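Local structure of TRAP dicarboxylate transporter, DctP subunit (Anaerococcus prevoti, 4N91) at residues Q82-T86 with G87-I91; T311-V314 with L315-D319. The protein binds D-glucuronate, as either anomer, and probably serves as the extracytoplasmic solute receptor of a TRAP transport system for this sugar acid. All coordinates share one frame; numbering follows the deposited sequence.

Contact 1: Q82-T86 with G87-I91; sequences QLTQT and GAINI
Leu83 and Ile89 are joined through the backbone where helix 77-86 runs out: Ile89 N donates to Leu83 O at 3.2 Å, nearly straight (168°), from well above the carbonyl plane. Gly87 N turns back on Thr84 O at 3.2 Å with a more bent N-H, and Gly87 itself has positive phi (87°), where a CB would collide with Thr86 O. The chain turns off the helix end and heads for strand 91-95. The side chain of Ile89 packs back against the helix. Its CG1 lies between backbone N and carbonyl carbon (chi1 65°), which swings the CG1-CD1 arm back to the helix, Ile89 CG1 reaching Leu83 CB at 3.9 Å and Thr84 OG1 at 3.4 Å. The arm crosses the Thr84 side chain at a slant, touching the hydroxyl, which is hydrogen-bonded to Met80 O one turn earlier. Leu83 CD2 meets the Ala88 methyl, CB, at 4.0 Å. An alanine at Ile89 would lack this arm and is likely to leave a gap beside Leu83 CB and the Thr84 hydroxyl. Around the turn, Thr84 packs on Ile245 of strand 242-247 and its carbonyl accepts from Asn247, Ile89 touches Arg34 of strand 31-36, and Ile91 enters the sheet between those strands.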
loop_
_atom_site.group_PDB
_atom_site.type_symbol
_atom_site.label_atom_id
_atom_site.label_comp_id
_atom_site.label_asym_id
_atom_site.label_seq_id
_atom_site.Cartn_x
_atom_site.Cartn_y
_atom_site.Cartn_z
ATOM N N GLN A 82 -1.268 -12.324 9.401
ATOM C CA GLN A 82 -1.292 -13.660 9.987
ATOM C C GLN A 82 -2.458 -13.850 10.958
ATOM O O GLN A 82 -3.067 -14.927 10.988
ATOM C CB GLN A 82 0.069 -13.992 10.631
ATOM C CG GLN A 82 1.172 -14.107 9.587
ATOM C CD GLN A 82 2.541 -14.308 10.192
ATOM O OE1 GLN A 82 3.123 -15.395 10.099
ATOM N NE2 GLN A 82 3.072 -13.253 10.816
ATOM N N LEU A 83 -2.801 -12.817 11.718
ATOM C CA LEU A 83 -3.957 -12.871 12.609
ATOM C C LEU A 83 -5.248 -12.939 11.799
ATOM O O LEU A 83 -6.249 -13.500 12.255
ATOM C CB LEU A 83 -4.014 -11.666 13.528
ATOM C CG LEU A 83 -2.882 -11.566 14.552
ATOM C CD1 LEU A 83 -3.017 -10.254 15.332
ATOM C CD2 LEU A 83 -2.908 -12.781 15.481
ATOM N N THR A 84 -5.229 -12.358 10.606
ATOM C CA THR A 84 -6.426 -12.394 9.743
ATOM C C THR A 84 -6.586 -13.787 9.146
ATOM O O THR A 84 -7.702 -14.294 9.012
ATOM C CB THR A 84 -6.342 -11.326 8.639
ATOM O OG1 THR A 84 -6.193 -10.037 9.250
ATOM C CG2 THR A 84 -7.593 -11.339 7.782
ATOM N N GLN A 85 -5.464 -14.420 8.812
ATOM C CA GLN A 85 -5.486 -15.791 8.308
ATOM C C GLN A 85 -6.172 -16.761 9.267
ATOM O O GLN A 85 -6.891 -17.658 8.824
ATOM C CB GLN A 85 -4.069 -16.296 8.053
ATOM C CG GLN A 85 -3.371 -15.729 6.848
ATOM C CD GLN A 85 -2.001 -16.359 6.651
ATOM O OE1 GLN A 85 -1.062 -16.122 7.426
ATOM N NE2 GLN A 85 -1.889 -17.184 5.632
ATOM N N THR A 86 -5.938 -16.606 10.569
ATOM C CA THR A 86 -6.496 -17.524 11.559
ATOM C C THR A 86 -7.872 -17.095 12.040
ATOM O O THR A 86 -8.568 -17.858 12.707
ATOM C CB THR A 86 -5.589 -17.628 12.798
ATOM O OG1 THR A 86 -5.550 -16.366 13.465
ATOM C CG2 THR A 86 -4.187 -18.048 12.407
ATOM N N GLY A 87 -8.262 -15.863 11.724
ATOM C CA GLY A 87 -9.533 -15.335 12.176
ATOM C C GLY A 87 -9.458 -14.695 13.544
ATOM O O GLY A 87 -10.476 -14.292 14.091
ATOM N N ALA A 88 -8.258 -14.575 14.098
ATOM C CA ALA A 88 -8.086 -13.881 15.376
ATOM C C ALA A 88 -8.507 -12.410 15.262
ATOM O O ALA A 88 -9.022 -11.805 16.215
ATOM C CB ALA A 88 -6.649 -14.000 15.842
ATOM N N ILE A 89 -8.303 -11.835 14.090
ATOM C CA ILE A 89 -9.028 -10.625 13.745
ATOM C C ILE A 89 -9.762 -10.853 12.421
ATOM O O ILE A 89 -9.429 -11.782 11.658
ATOM C CB ILE A 89 -8.104 -9.403 13.679
ATOM C CG1 ILE A 89 -7.103 -9.552 12.538
ATOM C CG2 ILE A 89 -7.369 -9.232 15.015
ATOM C CD1 ILE A 89 -6.067 -8.417 12.486
ATOM N N ASN A 90 -10.750 -10.013 12.150
ATOM C CA ASN A 90 -11.633 -10.249 11.011
ATOM C C ASN A 90 -11.150 -9.577 9.716
ATOM O O ASN A 90 -11.267 -10.134 8.629
ATOM C CB ASN A 90 -13.045 -9.752 11.338
ATOM C CG ASN A 90 -13.607 -10.383 12.606
ATOM O OD1 ASN A 90 -13.296 -9.958 13.733
ATOM N ND2 ASN A 90 -14.420 -11.427 12.430
ATOM N N ILE A 91 -10.613 -8.368 9.855
ATOM C CA ILE A 91 -10.284 -7.512 8.712
ATOM C C ILE A 91 -9.007 -6.764 9.047
ATOM O O ILE A 91 -8.818 -6.333 10.186
ATOM C CB ILE A 91 -11.369 -6.471 8.459
ATOM C CG1 ILE A 91 -12.709 -7.120 8.090
ATOM C CG2 ILE A 91 -10.926 -5.467 7.373
ATOM C CD1 ILE A 91 -13.900 -6.184 8.271
#

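Contact 2: T311-V314 with L315-D319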
loop_
_atom_site.group_PDB
_atom_site.type_symbol
_atom_site.label_atom_id
_atom_site.label_comp_id
_atom_site.label_asym_id
_atom_site.label_seq_id
_atom_site.Cartn_x
_atom_site.Cartn_y
_atom_site.Cartn_z
ATOM N N THR A 311 10.472 -6.184 -14.285
ATOM C CA THR A 311 9.198 -6.500 -14.915
ATOM C C THR A 311 9.348 -7.683 -15.861
ATOM O O THR A 311 8.499 -8.584 -15.882
ATOM C CB THR A 311 8.639 -5.284 -15.642
ATOM O OG1 THR A 311 8.314 -4.276 -14.672
ATOM C CG2 THR A 311 7.398 -5.629 -16.461
ATOM N N LYS A 312 10.419 -7.680 -16.648
ATOM C CA LYS A 312 10.696 -8.795 -17.548
ATOM C C LYS A 312 10.811 -10.104 -16.773
ATOM O O LYS A 312 10.248 -11.115 -17.178
ATOM C CB LYS A 312 11.971 -8.533 -18.357
ATOM C CG LYS A 312 12.360 -9.668 -19.308
ATOM C CD LYS A 312 13.674 -9.369 -20.027
ATOM C CE LYS A 312 13.911 -10.316 -21.205
ATOM N NZ LYS A 312 14.602 -11.573 -20.799
ATOM N N GLU A 313 11.535 -10.074 -15.652
ATOM C CA GLU A 313 11.797 -11.261 -14.852
ATOM C C GLU A 313 10.526 -11.770 -14.208
ATOM O O GLU A 313 10.267 -12.960 -14.169
ATOM C CB GLU A 313 12.805 -10.929 -13.733
ATOM C CG GLU A 313 14.224 -10.727 -14.215
ATOM C CD GLU A 313 15.118 -10.016 -13.194
ATOM O OE1 GLU A 313 14.750 -9.917 -11.996
ATOM O OE2 GLU A 313 16.205 -9.543 -13.604
ATOM N N VAL A 314 9.746 -10.851 -13.663
ATOM C CA VAL A 314 8.545 -11.220 -12.917
ATOM C C VAL A 314 7.540 -11.826 -13.877
ATOM O O VAL A 314 6.934 -12.865 -13.588
ATOM C CB VAL A 314 7.956 -10.018 -12.166
ATOM C CG1 VAL A 314 6.527 -10.286 -11.707
ATOM C CG2 VAL A 314 8.846 -9.647 -10.985
ATOM N N LEU A 315 7.365 -11.198 -15.036
ATOM C CA LEU A 315 6.386 -11.697 -15.997
ATOM C C LEU A 315 6.803 -13.056 -16.553
ATOM O O LEU A 315 5.963 -13.951 -16.741
ATOM C CB LEU A 315 6.197 -10.708 -17.140
ATOM C CG LEU A 315 5.499 -9.399 -16.778
ATOM C CD1 LEU A 315 5.415 -8.480 -17.994
ATOM C CD2 LEU A 315 4.113 -9.629 -16.201
ATOM N N GLU A 316 8.095 -13.219 -16.817
ATOM C CA GLU A 316 8.594 -14.483 -17.371
ATOM C C GLU A 316 8.414 -15.632 -16.398
ATOM O O GLU A 316 8.181 -16.766 -16.812
ATOM C CB GLU A 316 10.076 -14.389 -17.731
ATOM C CG GLU A 316 10.351 -13.679 -19.037
ATOM C CD GLU A 316 11.828 -13.336 -19.235
ATOM O OE1 GLU A 316 12.606 -13.399 -18.253
ATOM O OE2 GLU A 316 12.204 -13.002 -20.383
ATOM N N ARG A 317 8.533 -15.352 -15.108
ATOM C CA ARG A 317 8.495 -16.408 -14.111
ATOM C C ARG A 317 7.085 -16.804 -13.733
ATOM O O ARG A 317 6.852 -17.925 -13.291
ATOM C CB ARG A 317 9.299 -16.003 -12.867
ATOM C CG ARG A 317 10.784 -15.939 -13.183
ATOM C CD ARG A 317 11.656 -15.401 -12.054
ATOM N NE ARG A 317 13.036 -15.229 -12.522
ATOM C CZ ARG A 317 13.927 -14.400 -11.980
ATOM N NH1 ARG A 317 15.154 -14.323 -12.490
ATOM N NH2 ARG A 317 13.602 -13.643 -10.938
ATOM N N ASN A 318 6.140 -15.893 -13.916
ATOM C CA ASN A 318 4.775 -16.121 -13.459
ATOM C C ASN A 318 3.787 -15.896 -14.607
ATOM O O ASN A 318 3.363 -14.768 -14.867
ATOM C CB ASN A 318 4.436 -15.189 -12.314
ATOM C CG ASN A 318 3.127 -15.537 -11.683
ATOM O OD1 ASN A 318 2.378 -16.349 -12.208
ATOM N ND2 ASN A 318 2.830 -14.914 -10.551
ATOM N N ASP A 319 3.424 -16.964 -15.297
ATOM C CA ASP A 319 2.577 -16.809 -16.481
ATOM C C ASP A 319 1.117 -16.482 -16.167
ATOM O O ASP A 319 0.335 -16.241 -17.076
ATOM C CB ASP A 319 2.683 -17.997 -17.455
ATOM C CG ASP A 319 2.209 -19.293 -16.868
ATOM O OD1 ASP A 319 1.459 -19.269 -15.884
ATOM O OD2 ASP A 319 2.587 -20.350 -17.418
#
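Lys312 and Glu316, one helical turn apart, form a salt bridge on the exposed side of helix 301-317, Lys312 NZ lying 2.8 Å from Glu316 OE2. The ammonium meets the syn side of that oxygen, 17° out of the carboxylate plane; a bend at the last torsion of the lysine (chi4 -87°) turns NZ toward it. A looser charge pairing links Glu313 and Arg317, whose side chains run alongside each other. Glu313 CB sits over one guanidinium face, near its rim, while Glu313 OE1 stays 4.0 Å from Arg317 NH2 and well out of the guanidinium plane, so the attraction is one of charge alone. Glu313 OE2 makes its salt bridge with Arg184. Among apolar groups, Thr311 CG2 and Leu315 CD1 lie side by side at 3.8 Å, and Val314 and Leu315 both pack on Leu321 beyond the helix. Backbone bonds follow the i to i+4 pattern, with Leu315 N to Thr311 O at 3.0 Å and Arg317 N to Glu313 O at 3.1 Å. As the helix ends, Val314 O accepts weak bonds from Asn318 N and from Arg317 N, which is thus shared with Glu313 O. Lys312-Glu316 is a direct ion pair at the surface; with the Glu313 carboxylate engaged by Arg184, its longer-range attraction for Arg317 is probably the weaker.

From the N terminus, contact 1 comes first: its residues 82-91 carry the chain out of helix 77-86 and into strand 91-95, an inner strand of the five-stranded sheet, and close the turn between them. More than two hundred residues later, contact 2 closes no loop beyond successive helical turns up to the end of helix 301-317. The two follow in series, neither nested nor crossed. The centres of contact 1 and contact 2 are about 31 Å apart; the nearest atoms of contact 1 and contact 2 are about 17 Å apart. Neither touches the sugar. Contact 1 joins a helix to the sheet, whereas contact 2 links helix 301-317 to Leu321, ahead of helix 322-334, and through Glu313 to Arg184 of helix 180-188.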